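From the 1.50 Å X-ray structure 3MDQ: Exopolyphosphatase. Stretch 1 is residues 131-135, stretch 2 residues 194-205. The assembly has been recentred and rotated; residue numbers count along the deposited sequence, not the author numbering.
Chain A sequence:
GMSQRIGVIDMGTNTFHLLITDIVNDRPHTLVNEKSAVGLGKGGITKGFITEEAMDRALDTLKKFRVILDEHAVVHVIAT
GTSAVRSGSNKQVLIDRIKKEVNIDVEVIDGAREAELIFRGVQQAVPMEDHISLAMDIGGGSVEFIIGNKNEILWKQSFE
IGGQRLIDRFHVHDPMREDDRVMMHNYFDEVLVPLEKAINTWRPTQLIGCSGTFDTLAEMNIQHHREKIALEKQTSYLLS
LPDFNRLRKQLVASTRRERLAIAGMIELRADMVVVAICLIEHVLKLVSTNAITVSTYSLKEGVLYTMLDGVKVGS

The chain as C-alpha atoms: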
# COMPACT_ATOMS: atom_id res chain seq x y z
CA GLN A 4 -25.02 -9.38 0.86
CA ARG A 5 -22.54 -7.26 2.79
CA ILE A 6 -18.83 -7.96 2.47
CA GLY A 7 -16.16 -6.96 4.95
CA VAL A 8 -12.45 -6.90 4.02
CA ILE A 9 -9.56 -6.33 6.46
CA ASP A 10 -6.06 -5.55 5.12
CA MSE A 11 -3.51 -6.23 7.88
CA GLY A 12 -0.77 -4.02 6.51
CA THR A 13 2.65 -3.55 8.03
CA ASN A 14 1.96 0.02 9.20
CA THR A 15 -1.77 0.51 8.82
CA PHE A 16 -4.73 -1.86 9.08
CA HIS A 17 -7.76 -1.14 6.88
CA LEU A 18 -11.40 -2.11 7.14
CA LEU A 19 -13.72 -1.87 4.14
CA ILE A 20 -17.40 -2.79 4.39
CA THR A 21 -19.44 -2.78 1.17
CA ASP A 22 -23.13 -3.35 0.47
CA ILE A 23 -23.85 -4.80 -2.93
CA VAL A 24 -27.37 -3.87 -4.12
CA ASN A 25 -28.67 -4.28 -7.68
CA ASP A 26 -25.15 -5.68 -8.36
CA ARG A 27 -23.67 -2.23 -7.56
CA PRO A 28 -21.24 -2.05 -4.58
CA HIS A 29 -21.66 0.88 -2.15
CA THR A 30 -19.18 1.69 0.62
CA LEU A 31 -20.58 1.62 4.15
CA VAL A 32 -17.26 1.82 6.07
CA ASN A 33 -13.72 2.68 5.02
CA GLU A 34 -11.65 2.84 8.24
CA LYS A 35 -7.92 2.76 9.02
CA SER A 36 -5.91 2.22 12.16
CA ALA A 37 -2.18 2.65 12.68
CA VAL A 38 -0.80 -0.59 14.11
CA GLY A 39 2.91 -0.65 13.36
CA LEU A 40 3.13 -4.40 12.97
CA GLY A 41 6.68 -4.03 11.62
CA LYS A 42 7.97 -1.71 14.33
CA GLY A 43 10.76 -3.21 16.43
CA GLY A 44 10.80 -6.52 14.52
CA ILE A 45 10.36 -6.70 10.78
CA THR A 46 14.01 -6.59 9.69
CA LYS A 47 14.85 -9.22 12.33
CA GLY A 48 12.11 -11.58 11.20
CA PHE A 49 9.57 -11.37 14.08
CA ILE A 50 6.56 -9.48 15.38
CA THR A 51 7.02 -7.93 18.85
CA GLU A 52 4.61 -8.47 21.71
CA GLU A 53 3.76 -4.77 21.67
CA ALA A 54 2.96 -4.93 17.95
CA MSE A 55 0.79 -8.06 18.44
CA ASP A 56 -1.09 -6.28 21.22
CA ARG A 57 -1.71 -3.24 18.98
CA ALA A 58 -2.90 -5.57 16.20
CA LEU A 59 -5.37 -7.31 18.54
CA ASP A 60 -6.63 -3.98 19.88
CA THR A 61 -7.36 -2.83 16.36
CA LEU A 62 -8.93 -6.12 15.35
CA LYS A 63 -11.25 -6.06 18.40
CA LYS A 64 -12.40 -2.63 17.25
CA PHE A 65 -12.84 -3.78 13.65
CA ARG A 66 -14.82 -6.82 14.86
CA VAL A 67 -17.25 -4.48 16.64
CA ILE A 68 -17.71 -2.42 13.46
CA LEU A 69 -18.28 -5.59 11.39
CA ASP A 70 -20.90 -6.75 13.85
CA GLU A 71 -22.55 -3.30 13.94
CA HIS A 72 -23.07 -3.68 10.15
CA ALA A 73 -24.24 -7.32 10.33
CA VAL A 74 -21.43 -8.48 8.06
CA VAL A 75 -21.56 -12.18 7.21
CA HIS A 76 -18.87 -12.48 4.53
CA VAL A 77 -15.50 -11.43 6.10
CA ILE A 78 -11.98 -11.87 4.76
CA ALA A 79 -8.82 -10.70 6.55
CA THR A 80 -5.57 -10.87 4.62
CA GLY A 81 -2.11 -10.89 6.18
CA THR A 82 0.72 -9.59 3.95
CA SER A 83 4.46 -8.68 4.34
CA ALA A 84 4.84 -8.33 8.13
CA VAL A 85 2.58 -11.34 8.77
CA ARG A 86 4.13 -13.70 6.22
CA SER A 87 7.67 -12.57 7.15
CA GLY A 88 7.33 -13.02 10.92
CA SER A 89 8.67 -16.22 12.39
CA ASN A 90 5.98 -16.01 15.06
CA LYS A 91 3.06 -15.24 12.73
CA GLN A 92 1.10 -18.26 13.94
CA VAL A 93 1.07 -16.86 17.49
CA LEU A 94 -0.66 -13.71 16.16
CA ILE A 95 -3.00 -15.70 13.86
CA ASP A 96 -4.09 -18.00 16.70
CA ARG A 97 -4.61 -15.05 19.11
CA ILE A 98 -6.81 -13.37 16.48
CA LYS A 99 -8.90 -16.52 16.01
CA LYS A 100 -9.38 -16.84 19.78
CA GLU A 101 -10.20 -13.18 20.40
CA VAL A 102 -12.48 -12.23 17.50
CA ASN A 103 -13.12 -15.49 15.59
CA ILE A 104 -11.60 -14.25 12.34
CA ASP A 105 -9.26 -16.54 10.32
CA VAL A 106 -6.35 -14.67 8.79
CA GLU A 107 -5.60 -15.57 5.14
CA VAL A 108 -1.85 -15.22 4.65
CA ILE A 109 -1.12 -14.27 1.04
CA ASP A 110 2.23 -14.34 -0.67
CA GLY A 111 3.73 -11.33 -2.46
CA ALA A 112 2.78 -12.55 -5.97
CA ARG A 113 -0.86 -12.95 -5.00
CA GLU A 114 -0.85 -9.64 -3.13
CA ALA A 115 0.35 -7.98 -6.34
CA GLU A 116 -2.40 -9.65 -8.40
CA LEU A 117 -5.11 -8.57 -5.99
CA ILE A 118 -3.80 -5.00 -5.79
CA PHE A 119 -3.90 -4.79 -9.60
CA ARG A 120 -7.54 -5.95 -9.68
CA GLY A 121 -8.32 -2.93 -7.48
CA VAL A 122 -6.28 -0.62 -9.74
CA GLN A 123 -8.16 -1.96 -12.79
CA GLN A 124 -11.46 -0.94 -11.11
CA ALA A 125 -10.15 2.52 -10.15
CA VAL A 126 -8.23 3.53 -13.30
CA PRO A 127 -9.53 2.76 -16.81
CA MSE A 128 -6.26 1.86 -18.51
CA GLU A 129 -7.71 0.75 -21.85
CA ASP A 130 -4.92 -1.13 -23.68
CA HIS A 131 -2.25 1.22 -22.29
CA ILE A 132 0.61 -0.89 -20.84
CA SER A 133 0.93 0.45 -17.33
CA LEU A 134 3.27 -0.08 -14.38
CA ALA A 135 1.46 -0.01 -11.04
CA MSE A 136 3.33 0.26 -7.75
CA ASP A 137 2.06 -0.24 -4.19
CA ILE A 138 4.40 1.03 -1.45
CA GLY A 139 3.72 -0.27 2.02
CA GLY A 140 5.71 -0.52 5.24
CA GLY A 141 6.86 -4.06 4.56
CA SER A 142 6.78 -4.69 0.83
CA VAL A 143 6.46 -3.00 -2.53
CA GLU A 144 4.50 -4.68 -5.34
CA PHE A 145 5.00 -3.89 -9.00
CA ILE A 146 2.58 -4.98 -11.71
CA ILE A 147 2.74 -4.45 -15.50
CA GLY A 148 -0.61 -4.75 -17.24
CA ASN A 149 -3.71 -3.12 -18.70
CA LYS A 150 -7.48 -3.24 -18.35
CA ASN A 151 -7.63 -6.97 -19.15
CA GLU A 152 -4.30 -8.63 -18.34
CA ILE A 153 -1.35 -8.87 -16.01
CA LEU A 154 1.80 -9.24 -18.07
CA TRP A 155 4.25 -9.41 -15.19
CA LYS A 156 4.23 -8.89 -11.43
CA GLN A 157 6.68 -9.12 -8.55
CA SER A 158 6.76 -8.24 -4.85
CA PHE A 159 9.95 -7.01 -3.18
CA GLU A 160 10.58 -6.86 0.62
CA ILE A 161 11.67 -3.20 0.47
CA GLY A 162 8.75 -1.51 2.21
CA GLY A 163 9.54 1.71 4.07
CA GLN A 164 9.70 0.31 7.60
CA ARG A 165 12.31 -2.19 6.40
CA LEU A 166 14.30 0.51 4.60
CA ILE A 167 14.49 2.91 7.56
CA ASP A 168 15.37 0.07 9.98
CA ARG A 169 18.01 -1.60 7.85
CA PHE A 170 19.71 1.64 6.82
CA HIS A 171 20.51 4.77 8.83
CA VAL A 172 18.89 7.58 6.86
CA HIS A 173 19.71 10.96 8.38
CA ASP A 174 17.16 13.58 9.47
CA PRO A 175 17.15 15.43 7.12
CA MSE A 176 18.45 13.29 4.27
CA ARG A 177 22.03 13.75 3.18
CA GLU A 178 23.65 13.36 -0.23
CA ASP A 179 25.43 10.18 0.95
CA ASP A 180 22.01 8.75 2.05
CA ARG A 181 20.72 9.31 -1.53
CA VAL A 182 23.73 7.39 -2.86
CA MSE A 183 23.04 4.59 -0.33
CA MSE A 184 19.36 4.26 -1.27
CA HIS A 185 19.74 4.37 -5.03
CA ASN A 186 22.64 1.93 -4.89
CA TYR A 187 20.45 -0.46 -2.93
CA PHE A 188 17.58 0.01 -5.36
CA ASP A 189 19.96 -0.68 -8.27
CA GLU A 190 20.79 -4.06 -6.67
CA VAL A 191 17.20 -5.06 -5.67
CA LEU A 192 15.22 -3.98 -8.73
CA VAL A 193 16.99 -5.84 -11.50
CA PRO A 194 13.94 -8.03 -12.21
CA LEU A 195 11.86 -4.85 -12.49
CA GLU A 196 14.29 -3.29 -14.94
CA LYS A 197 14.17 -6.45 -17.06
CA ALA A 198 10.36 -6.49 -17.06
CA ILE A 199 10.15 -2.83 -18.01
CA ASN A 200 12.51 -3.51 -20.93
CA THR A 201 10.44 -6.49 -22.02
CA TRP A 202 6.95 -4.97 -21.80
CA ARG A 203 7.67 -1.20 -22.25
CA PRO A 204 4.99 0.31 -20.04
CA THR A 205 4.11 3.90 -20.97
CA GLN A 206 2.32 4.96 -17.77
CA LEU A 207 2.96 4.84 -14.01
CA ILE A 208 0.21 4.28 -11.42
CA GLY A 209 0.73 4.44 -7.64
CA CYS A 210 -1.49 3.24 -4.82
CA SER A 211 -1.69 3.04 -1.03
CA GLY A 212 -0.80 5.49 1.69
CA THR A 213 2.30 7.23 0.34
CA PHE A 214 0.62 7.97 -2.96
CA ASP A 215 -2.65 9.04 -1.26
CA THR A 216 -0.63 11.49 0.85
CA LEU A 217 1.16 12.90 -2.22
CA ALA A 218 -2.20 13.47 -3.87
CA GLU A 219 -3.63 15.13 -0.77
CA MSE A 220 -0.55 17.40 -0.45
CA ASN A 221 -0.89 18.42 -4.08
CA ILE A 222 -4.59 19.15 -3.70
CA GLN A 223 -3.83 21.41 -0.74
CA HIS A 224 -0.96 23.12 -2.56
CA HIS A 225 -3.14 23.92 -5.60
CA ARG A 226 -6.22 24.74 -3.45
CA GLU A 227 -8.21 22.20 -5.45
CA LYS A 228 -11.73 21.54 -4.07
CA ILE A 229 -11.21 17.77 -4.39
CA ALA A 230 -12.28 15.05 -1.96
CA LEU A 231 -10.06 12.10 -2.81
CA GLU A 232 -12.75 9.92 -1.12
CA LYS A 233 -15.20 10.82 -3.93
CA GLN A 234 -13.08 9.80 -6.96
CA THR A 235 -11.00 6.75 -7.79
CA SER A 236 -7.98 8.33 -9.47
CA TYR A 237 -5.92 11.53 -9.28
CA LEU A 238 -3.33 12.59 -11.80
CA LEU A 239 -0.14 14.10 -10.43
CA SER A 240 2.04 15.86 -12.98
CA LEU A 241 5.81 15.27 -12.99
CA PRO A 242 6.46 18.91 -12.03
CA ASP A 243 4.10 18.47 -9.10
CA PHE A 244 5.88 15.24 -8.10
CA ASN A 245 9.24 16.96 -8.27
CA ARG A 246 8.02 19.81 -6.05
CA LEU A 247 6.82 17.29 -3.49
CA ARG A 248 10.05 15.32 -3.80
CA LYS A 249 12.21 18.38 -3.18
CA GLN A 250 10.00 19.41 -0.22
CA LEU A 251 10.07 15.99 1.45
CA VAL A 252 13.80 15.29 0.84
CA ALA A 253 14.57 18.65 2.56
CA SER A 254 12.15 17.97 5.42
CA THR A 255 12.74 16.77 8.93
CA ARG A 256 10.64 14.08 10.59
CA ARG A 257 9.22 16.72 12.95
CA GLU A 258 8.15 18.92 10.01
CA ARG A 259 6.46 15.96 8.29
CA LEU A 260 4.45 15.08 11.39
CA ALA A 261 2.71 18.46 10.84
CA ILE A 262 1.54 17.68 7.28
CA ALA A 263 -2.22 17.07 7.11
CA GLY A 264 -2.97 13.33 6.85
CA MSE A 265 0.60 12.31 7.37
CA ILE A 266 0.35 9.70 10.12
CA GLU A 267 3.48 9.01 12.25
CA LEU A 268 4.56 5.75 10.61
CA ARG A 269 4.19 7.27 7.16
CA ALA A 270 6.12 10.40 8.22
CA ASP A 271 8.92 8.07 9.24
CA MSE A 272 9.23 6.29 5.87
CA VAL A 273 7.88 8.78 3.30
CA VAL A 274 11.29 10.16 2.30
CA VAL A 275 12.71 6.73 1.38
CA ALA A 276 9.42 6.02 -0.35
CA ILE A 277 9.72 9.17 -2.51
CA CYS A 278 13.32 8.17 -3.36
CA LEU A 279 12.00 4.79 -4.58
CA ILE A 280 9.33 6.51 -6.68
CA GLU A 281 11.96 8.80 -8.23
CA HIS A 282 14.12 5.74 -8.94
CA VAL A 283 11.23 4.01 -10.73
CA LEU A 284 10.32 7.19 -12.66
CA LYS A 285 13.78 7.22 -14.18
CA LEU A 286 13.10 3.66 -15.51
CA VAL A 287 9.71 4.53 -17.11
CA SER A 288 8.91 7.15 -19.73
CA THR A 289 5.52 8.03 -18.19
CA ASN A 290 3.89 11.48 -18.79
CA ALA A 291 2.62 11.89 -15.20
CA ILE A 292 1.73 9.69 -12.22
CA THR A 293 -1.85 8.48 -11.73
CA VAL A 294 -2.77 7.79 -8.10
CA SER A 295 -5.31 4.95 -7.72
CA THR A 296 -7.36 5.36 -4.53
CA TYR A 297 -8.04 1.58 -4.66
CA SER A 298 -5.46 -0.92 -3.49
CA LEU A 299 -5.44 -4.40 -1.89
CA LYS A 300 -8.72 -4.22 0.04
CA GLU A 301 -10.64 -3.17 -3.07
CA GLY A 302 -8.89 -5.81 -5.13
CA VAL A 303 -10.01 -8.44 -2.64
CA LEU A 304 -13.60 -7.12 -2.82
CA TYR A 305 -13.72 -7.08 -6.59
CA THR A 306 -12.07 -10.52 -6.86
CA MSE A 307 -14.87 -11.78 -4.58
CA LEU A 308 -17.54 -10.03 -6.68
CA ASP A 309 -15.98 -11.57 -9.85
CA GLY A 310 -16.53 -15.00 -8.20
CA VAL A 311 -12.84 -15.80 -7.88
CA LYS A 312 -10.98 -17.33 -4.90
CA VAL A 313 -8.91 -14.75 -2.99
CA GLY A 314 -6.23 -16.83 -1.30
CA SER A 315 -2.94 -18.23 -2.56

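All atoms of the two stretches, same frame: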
# COMPACT_ATOMS: atom_id res chain seq x y z
N HIS A 131 -3.52 0.57 -22.59
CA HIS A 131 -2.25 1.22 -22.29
C HIS A 131 -1.45 0.37 -21.31
O HIS A 131 -1.94 0.10 -20.20
CB HIS A 131 -2.44 2.63 -21.70
CG HIS A 131 -3.22 3.55 -22.59
ND1 HIS A 131 -3.76 4.74 -22.15
CD2 HIS A 131 -3.57 3.44 -23.90
CE1 HIS A 131 -4.39 5.34 -23.16
NE2 HIS A 131 -4.29 4.56 -24.23
N ILE A 132 -0.25 -0.03 -21.70
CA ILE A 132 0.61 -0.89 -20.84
C ILE A 132 1.11 -0.01 -19.69
O ILE A 132 1.77 1.02 -19.90
CB ILE A 132 1.79 -1.47 -21.62
CG1 ILE A 132 1.33 -2.26 -22.84
CG2 ILE A 132 2.65 -2.37 -20.72
CD1 ILE A 132 0.36 -3.28 -22.54
N SER A 133 0.75 -0.40 -18.48
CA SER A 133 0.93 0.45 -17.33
C SER A 133 1.74 -0.30 -16.27
O SER A 133 1.57 -1.51 -16.09
CB SER A 133 -0.43 0.83 -16.75
OG SER A 133 -1.25 1.40 -17.80
N LEU A 134 2.58 0.45 -15.54
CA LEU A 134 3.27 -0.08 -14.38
C LEU A 134 2.56 0.48 -13.16
O LEU A 134 2.49 1.72 -12.96
CB LEU A 134 4.75 0.31 -14.39
CG LEU A 134 5.55 -0.06 -13.14
CD1 LEU A 134 5.62 -1.59 -12.92
CD2 LEU A 134 6.98 0.58 -13.19
N ALA A 135 2.03 -0.41 -12.32
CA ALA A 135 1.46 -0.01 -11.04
C ALA A 135 2.39 -0.39 -9.92
O ALA A 135 3.00 -1.45 -9.96
CB ALA A 135 0.06 -0.68 -10.83
N PRO A 194 15.04 -7.34 -11.51
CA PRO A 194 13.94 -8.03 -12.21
C PRO A 194 12.91 -7.02 -12.73
O PRO A 194 12.28 -7.24 -13.75
CB PRO A 194 13.36 -8.94 -11.14
CG PRO A 194 14.51 -9.17 -10.20
CD PRO A 194 15.24 -7.88 -10.15
N LEU A 195 12.75 -5.90 -12.02
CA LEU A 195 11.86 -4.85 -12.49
C LEU A 195 12.40 -4.18 -13.75
O LEU A 195 11.67 -3.97 -14.73
CB LEU A 195 11.58 -3.83 -11.40
CG LEU A 195 10.79 -2.61 -11.84
CD1 LEU A 195 9.33 -2.98 -12.21
CD2 LEU A 195 10.77 -1.57 -10.73
N GLU A 196 13.70 -3.90 -13.77
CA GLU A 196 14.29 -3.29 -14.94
C GLU A 196 14.09 -4.19 -16.17
O GLU A 196 13.77 -3.71 -17.28
CB GLU A 196 15.79 -3.11 -14.75
CG GLU A 196 16.24 -2.06 -13.86
CD GLU A 196 17.77 -1.98 -13.99
OE1 GLU A 196 18.48 -2.75 -13.32
OE2 GLU A 196 18.25 -1.25 -14.88
N LYS A 197 14.31 -5.48 -15.98
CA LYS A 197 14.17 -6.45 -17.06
C LYS A 197 12.74 -6.47 -17.58
O LYS A 197 12.52 -6.46 -18.79
CB LYS A 197 14.65 -7.83 -16.61
CG LYS A 197 16.16 -7.89 -16.48
CD LYS A 197 16.60 -9.28 -16.06
CE LYS A 197 18.12 -9.37 -15.95
NZ LYS A 197 18.48 -10.55 -15.10
N ALA A 198 11.77 -6.50 -16.66
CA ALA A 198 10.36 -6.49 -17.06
C ALA A 198 9.94 -5.23 -17.79
O ALA A 198 9.15 -5.28 -18.73
CB ALA A 198 9.47 -6.74 -15.85
N ILE A 199 10.42 -4.09 -17.34
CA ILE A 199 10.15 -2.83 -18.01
C ILE A 199 10.72 -2.86 -19.43
O ILE A 199 10.06 -2.46 -20.41
CB ILE A 199 10.70 -1.63 -17.21
CG1 ILE A 199 9.88 -1.42 -15.95
CG2 ILE A 199 10.72 -0.32 -18.06
CD1 ILE A 199 10.46 -0.38 -14.93
N ASN A 200 11.91 -3.42 -19.58
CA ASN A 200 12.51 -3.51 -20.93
C ASN A 200 11.75 -4.43 -21.84
O ASN A 200 11.62 -4.18 -23.03
CB ASN A 200 13.96 -3.98 -20.80
CG ASN A 200 14.87 -2.92 -20.20
OD1 ASN A 200 14.51 -1.74 -20.12
ND2 ASN A 200 16.08 -3.33 -19.79
N THR A 201 11.23 -5.51 -21.28
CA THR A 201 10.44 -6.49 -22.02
C THR A 201 9.08 -5.95 -22.46
O THR A 201 8.71 -6.04 -23.64
CB THR A 201 10.25 -7.77 -21.20
OG1 THR A 201 11.54 -8.33 -21.00
CG2 THR A 201 9.39 -8.80 -21.93
N TRP A 202 8.34 -5.37 -21.51
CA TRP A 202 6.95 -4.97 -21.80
C TRP A 202 6.73 -3.50 -22.16
O TRP A 202 5.63 -3.16 -22.70
CB TRP A 202 6.06 -5.37 -20.62
CG TRP A 202 6.05 -6.83 -20.37
CD1 TRP A 202 6.68 -7.51 -19.37
CD2 TRP A 202 5.43 -7.82 -21.19
NE1 TRP A 202 6.47 -8.86 -19.49
CE2 TRP A 202 5.71 -9.08 -20.60
CE3 TRP A 202 4.66 -7.77 -22.36
CZ2 TRP A 202 5.23 -10.27 -21.14
CZ3 TRP A 202 4.18 -8.96 -22.89
CH2 TRP A 202 4.47 -10.20 -22.28
N ARG A 203 7.71 -2.63 -21.87
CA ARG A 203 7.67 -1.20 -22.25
C ARG A 203 6.40 -0.46 -21.79
O ARG A 203 5.69 0.14 -22.58
CB ARG A 203 7.83 -1.07 -23.78
CG ARG A 203 9.10 -1.72 -24.33
CD ARG A 203 9.38 -1.28 -25.81
N PRO A 204 6.11 -0.48 -20.48
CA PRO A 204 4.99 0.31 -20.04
C PRO A 204 5.21 1.81 -20.35
O PRO A 204 6.32 2.32 -20.31
CB PRO A 204 4.99 0.11 -18.50
CG PRO A 204 6.39 -0.32 -18.15
CD PRO A 204 6.91 -1.04 -19.37
N THR A 205 4.10 2.51 -20.60
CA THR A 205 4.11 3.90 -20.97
C THR A 205 3.44 4.78 -19.93
O THR A 205 3.40 6.02 -20.08
CB THR A 205 3.34 4.11 -22.32
OG1 THR A 205 2.01 3.59 -22.19
CG2 THR A 205 4.07 3.42 -23.45
O HOH W 1 1.14 1.50 -23.82

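Stretch 1 enters a β-strand at Ser-133 and runs on past Ala-135; stretch 2 is the end of an α-helix, through Trp-202, followed by a short loop, Arg-203 to Thr-205. The last helical turns are closed by regular backbone hydrogen bonds, ending with Arg-203 N to Ile-199 O at 2.8 Å. Arg-203 then leaves helical geometry with positive phi (55°), and the chain turns so that Pro-204 and Thr-205 pass beside the start of the strand. The backbones come nearest at Ile-132 and Pro-204, whose CA atoms lie 4.6 Å apart. Here the main polar link forms: Thr-205 N donates to Ile-132 O at 2.9 Å, nearly straight at 163°. Pro-204 lies alongside, its CA 3.3 Å from Ile-132 O. A water adds a second bridge, accepting from Ile-132 N at 3.0 Å and hydrogen bonding to Thr-205 OG1 at 2.8 Å; the p rotamer of Thr-205 places its hydroxyl within reach.

Side chains fill the space between strand and helix. Ile-132 points its CA-to-CB bond toward stretch 2 and sets CG2 4.1 Å from Pro-204 CB and 3.7 Å from Trp-202 O, while CD1 leads away. Ser-133 points away, and its OG bonds back to His-131 O at 2.8 Å, satisfying a buried hydroxyl locally. Leu-134 returns toward the helix. Its CB lies 4.1 Å from Pro-204 CB, and its branched end spreads to two helical residues: CD1 is 4.0 Å from Leu-195 CD1, and CD2 is 4.0 Å from Ile-199 CD1. Leu-195 and Ile-199, one helical turn apart, thus meet one leucine. All three are buried, as is Pro-204, whose compact ring packs against the strand; aliphatic side chains suit this buried, apolar contact. In total, 328 Å² is buried, counting both sides.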